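Local coordinates for hypothetical protein (Bacteroides uniformis, PDB 4QE0) that is of unknown function but belongs to the DUF5043 family and forms a two-chain assembly in the crystal, at residues V35-G38 with S39-V42; E75-R78 with F79-Q82. All coordinates share one frame; numbering follows the deposited sequence.

Contact 1 (V35-G38 with S39-V42)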
loop_
_atom_site.group_PDB
_atom_site.type_symbol
_atom_site.label_atom_id
_atom_site.label_comp_id
_atom_site.label_asym_id
_atom_site.label_seq_id
_atom_site.Cartn_x
_atom_site.Cartn_y
_atom_site.Cartn_z
ATOM N N VAL A 35 0.156 20.121 -19.918
ATOM C CA VAL A 35 0.633 21.257 -19.119
ATOM C C VAL A 35 0.009 22.575 -19.596
ATOM O O VAL A 35 0.074 22.898 -20.769
ATOM C CB VAL A 35 2.165 21.391 -19.184
ATOM C CG1 VAL A 35 2.633 22.544 -18.291
ATOM C CG2 VAL A 35 2.828 20.097 -18.744
ATOM N N ASP A 36 -0.607 23.312 -18.686
ATOM C CA ASP A 36 -1.128 24.657 -18.982
ATOM C C ASP A 36 0.015 25.647 -18.848
ATOM O O ASP A 36 0.610 25.761 -17.786
ATOM C CB ASP A 36 -2.246 25.024 -18.019
ATOM C CG ASP A 36 -2.766 26.452 -18.232
ATOM O OD1 ASP A 36 -3.192 26.774 -19.356
ATOM O OD2 ASP A 36 -2.739 27.260 -17.287
ATOM N N ASP A 37 0.320 26.379 -19.918
ATOM C CA ASP A 37 1.529 27.182 -19.922
ATOM C C ASP A 37 1.511 28.340 -18.915
ATOM O O ASP A 37 2.514 28.587 -18.248
ATOM C CB ASP A 37 1.864 27.645 -21.342
ATOM C CG ASP A 37 2.471 26.511 -22.209
ATOM O OD1 ASP A 37 2.895 25.444 -21.669
ATOM O OD2 ASP A 37 2.533 26.699 -23.435
ATOM N N GLY A 38 0.372 29.000 -18.764
ATOM C CA GLY A 38 0.252 30.133 -17.842
ATOM C C GLY A 38 0.417 29.748 -16.375
ATOM O O GLY A 38 1.196 30.359 -15.631
ATOM N N SER A 39 -0.304 28.718 -15.964
ATOM C CA SER A 39 -0.299 28.301 -14.552
ATOM C C SER A 39 0.797 27.280 -14.213
ATOM O O SER A 39 1.082 27.064 -13.041
ATOM C CB SER A 39 -1.644 27.672 -14.228
ATOM O OG SER A 39 -1.798 26.491 -14.994
ATOM N N GLN A 40 1.369 26.658 -15.237
ATOM C CA GLN A 40 2.318 25.556 -15.094
ATOM C C GLN A 40 1.709 24.343 -14.339
ATOM O O GLN A 40 2.420 23.586 -13.690
ATOM C CB GLN A 40 3.602 26.065 -14.450
ATOM C CG GLN A 40 4.364 27.012 -15.378
ATOM C CD GLN A 40 4.936 26.272 -16.558
ATOM O OE1 GLN A 40 5.763 25.386 -16.386
ATOM N NE2 GLN A 40 4.504 26.622 -17.760
ATOM N N PHE A 41 0.396 24.181 -14.469
ATOM C CA PHE A 41 -0.350 23.079 -13.864
ATOM C C PHE A 41 -0.299 21.864 -14.779
ATOM O O PHE A 41 -0.531 21.974 -15.989
ATOM C CB PHE A 41 -1.800 23.521 -13.682
ATOM C CG PHE A 41 -2.644 22.601 -12.845
ATOM C CD1 PHE A 41 -2.289 22.327 -11.542
ATOM C CD2 PHE A 41 -3.808 22.053 -13.349
ATOM C CE1 PHE A 41 -3.076 21.521 -10.750
ATOM C CE2 PHE A 41 -4.606 21.231 -12.554
ATOM C CZ PHE A 41 -4.235 20.981 -11.261
ATOM N N VAL A 42 0.059 20.718 -14.208
ATOM C CA VAL A 42 0.242 19.481 -14.938
ATOM C C VAL A 42 -0.881 18.522 -14.615
ATOM O O VAL A 42 -1.249 18.388 -13.461
ATOM C CB VAL A 42 1.562 18.796 -14.552
ATOM C CG1 VAL A 42 1.765 17.522 -15.357
ATOM C CG2 VAL A 42 2.734 19.746 -14.724
HETATM O O HOH W 1 5.131 24.874 -20.125
#

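Contact 2 (E75-R78 with F79-Q82). With SO4 (sulfate ion), chain I.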
loop_
_atom_site.group_PDB
_atom_site.type_symbol
_atom_site.label_atom_id
_atom_site.label_comp_id
_atom_site.label_asym_id
_atom_site.label_seq_id
_atom_site.Cartn_x
_atom_site.Cartn_y
_atom_site.Cartn_z
ATOM N N GLU A 75 -20.093 4.701 0.447
ATOM C CA GLU A 75 -20.119 4.267 1.830
ATOM C C GLU A 75 -18.715 4.360 2.393
ATOM O O GLU A 75 -17.761 3.870 1.792
ATOM C CB GLU A 75 -20.619 2.838 1.929
ATOM C CG GLU A 75 -20.848 2.357 3.352
ATOM C CD GLU A 75 -21.621 1.043 3.343
ATOM O OE1 GLU A 75 -20.966 0.000 3.196
ATOM O OE2 GLU A 75 -22.875 1.053 3.446
ATOM N N TYR A 76 -18.590 4.991 3.545
ATOM C CA TYR A 76 -17.304 5.125 4.215
ATOM C C TYR A 76 -16.724 3.759 4.526
ATOM O O TYR A 76 -17.422 2.870 4.993
ATOM C CB TYR A 76 -17.462 5.899 5.516
ATOM C CG TYR A 76 -16.159 6.014 6.278
ATOM C CD1 TYR A 76 -15.150 6.843 5.818
ATOM C CD2 TYR A 76 -15.931 5.268 7.434
ATOM C CE1 TYR A 76 -13.947 6.955 6.499
ATOM C CE2 TYR A 76 -14.735 5.385 8.128
ATOM C CZ TYR A 76 -13.758 6.230 7.649
ATOM O OH TYR A 76 -12.570 6.357 8.316
ATOM N N ASP A 77 -15.439 3.592 4.259
ATOM C CA ASP A 77 -14.722 2.404 4.688
ATOM C C ASP A 77 -13.354 2.826 5.162
ATOM O O ASP A 77 -12.543 3.306 4.377
ATOM C CB ASP A 77 -14.595 1.376 3.567
ATOM C CG ASP A 77 -14.059 0.037 4.093
ATOM O OD1 ASP A 77 -12.843 -0.128 4.295
ATOM O OD2 ASP A 77 -14.875 -0.850 4.430
ATOM N N ARG A 78 -13.103 2.620 6.442
ATOM C CA ARG A 78 -11.897 3.103 7.068
ATOM C C ARG A 78 -10.661 2.468 6.438
ATOM O O ARG A 78 -9.744 3.157 5.990
ATOM C CB ARG A 78 -11.939 2.811 8.579
ATOM C CG ARG A 78 -10.824 3.486 9.383
ATOM C CD ARG A 78 -9.583 2.654 9.517
ATOM N NE ARG A 78 -9.793 1.253 9.879
ATOM C CZ ARG A 78 -8.837 0.336 9.780
ATOM N NH1 ARG A 78 -7.628 0.691 9.379
ATOM N NH2 ARG A 78 -9.067 -0.943 10.096
ATOM N N PHE A 79 -10.650 1.147 6.372
ATOM C CA PHE A 79 -9.510 0.458 5.826
ATOM C C PHE A 79 -9.212 0.845 4.383
ATOM O O PHE A 79 -8.053 1.097 4.032
ATOM C CB PHE A 79 -9.656 -1.064 5.925
ATOM C CG PHE A 79 -8.479 -1.793 5.313
ATOM C CD1 PHE A 79 -7.225 -1.675 5.859
ATOM C CD2 PHE A 79 -8.629 -2.507 4.133
ATOM C CE1 PHE A 79 -6.128 -2.299 5.285
ATOM C CE2 PHE A 79 -7.533 -3.125 3.537
ATOM C CZ PHE A 79 -6.287 -3.022 4.113
HETATM N N MSE A 80 -10.226 0.834 3.534
HETATM C CA MSE A 80 -10.003 1.137 2.122
HETATM C C MSE A 80 -9.504 2.550 1.959
HETATM O O MSE A 80 -8.660 2.790 1.112
HETATM C CB MSE A 80 -11.249 0.886 1.273
HETATM C CG MSE A 80 -11.597 -0.589 1.172
HETATM SE SE MSE A 80 -10.687 -1.490 -0.335
HETATM C CE MSE A 80 -8.881 -1.939 0.345
ATOM N N SER A 81 -10.005 3.496 2.756
ATOM C CA SER A 81 -9.530 4.874 2.686
ATOM C C SER A 81 -8.063 4.990 3.076
ATOM O O SER A 81 -7.274 5.678 2.403
ATOM C CB SER A 81 -10.334 5.798 3.615
ATOM O OG SER A 81 -11.676 5.792 3.222
ATOM N N GLN A 82 -7.697 4.319 4.155
ATOM C CA GLN A 82 -6.331 4.390 4.637
ATOM C C GLN A 82 -5.413 3.615 3.737
ATOM O O GLN A 82 -4.240 3.976 3.572
ATOM C CB GLN A 82 -6.239 3.898 6.072
ATOM C CG GLN A 82 -6.960 4.825 7.038
ATOM C CD GLN A 82 -6.832 4.394 8.484
ATOM O OE1 GLN A 82 -6.500 3.255 8.771
ATOM N NE2 GLN A 82 -7.138 5.302 9.400
HETATM S S SO4 I . -12.387 -1.122 11.325
HETATM O O1 SO4 I . -13.798 -1.500 11.568
HETATM O O2 SO4 I . -11.536 -1.554 12.463
HETATM O O3 SO4 I . -11.908 -1.791 10.094
HETATM O O4 SO4 I . -12.305 0.344 11.232
HETATM O O HOH W 2 -14.385 5.781 2.541
#

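Contact 1 (V35-G38 with S39-V42)
A chi1 of 177° at D36 swings CG away from its own amide nitrogen, and a chi1 of 64° at S39 sets OG between N and the carbonyl carbon; carboxylate and hydroxyl thereby meet across the turn of a beta hairpin. The S39 hydroxyl donates to D36 OD2 at 2.6 Å, on the anti lone pair of that oxygen. S39 N reaches the same D36 OD2 at 3.1 Å, but from above the carboxylate plane, so one oxygen takes two donors from a single residue. S39 OG in turn accepts from F41 N at 3.2 Å, an ST turn that leads into the returning strand. At Q40, whose side chain bends at chi2, NE2 donates almost straight (172°) to D37 O at 2.8 Å, with that oxygen in the amide plane; a water joins NE2 to D37 OD1, and Q40 OE1 bonds to T127. Where the strands pair next to the turn, D36 N donates to F41 O at 3.0 Å, and V35 faces V42 as an antiparallel non-hydrogen-bonded pair, CG2 to CG2 4.0 Å. Polar side chains thus close this turn: D36 would probably favour its charged form, and partners at NE2 and OE1 fix the Q40 amide's rotation.

Contact 2 (E75-R78 with F79-Q82)
R78 lays its guanidinium over F79 CB, which sits 4.1 Å from the plane and over its centre, while Q82 and a sulfate lie at the edge. Bends at chi2 (-90°) and chi3 turn the arginine along the helix toward Q82, where R78 NH1 donates to Q82 OE1 at 2.9 Å. That oxygen lies in the guanidinium plane, yet NH1 stands above the amide's carbonyl plane, the two flat groups being turned 71° apart. R78 NE gives sulfate O4 a nearly straight bond (3.0 Å, 169°) and NH2 bonds to O3; the ion is probably from the crystallisation liquor. Cutting R78 back to an alanine is likely to leave Q82 OE1, L179 O and the sulfate without these donors and the glutamine amide free to turn. D77 is the N-cap: D77 OD1 accepts from the N of M80, present as selenomethionine, at 2.9 Å through the anti lone pair. D77 O takes S81 N at 3.0 Å and S81 OG at 2.9 Å from opposite faces of its plane. The capped end opens helix 78-90, where R78 NH1 also bonds to L179 O, F79 packs on P181, and the F79 ring meets F41 of the second subunit, from its hairpin strand 41-45.

Contact 1 closes before contact 2 opens along the chain: the first turns strand 29-36 into strand 41-45 of the six-stranded antiparallel sheet, and the second starts helix 78-90, the next regular element. Their centres lie about 33 Å apart, on opposite sides of the chain's centre, and their nearest atoms are about 21 Å apart, so within one chain they do not touch. Contact 2 instead packs against the equivalent hairpin of the second subunit, where F79 and M80 lie on its S39. This chain's own contact 1 is touched by no other protein chain of the assembly, so the pairing is one-sided.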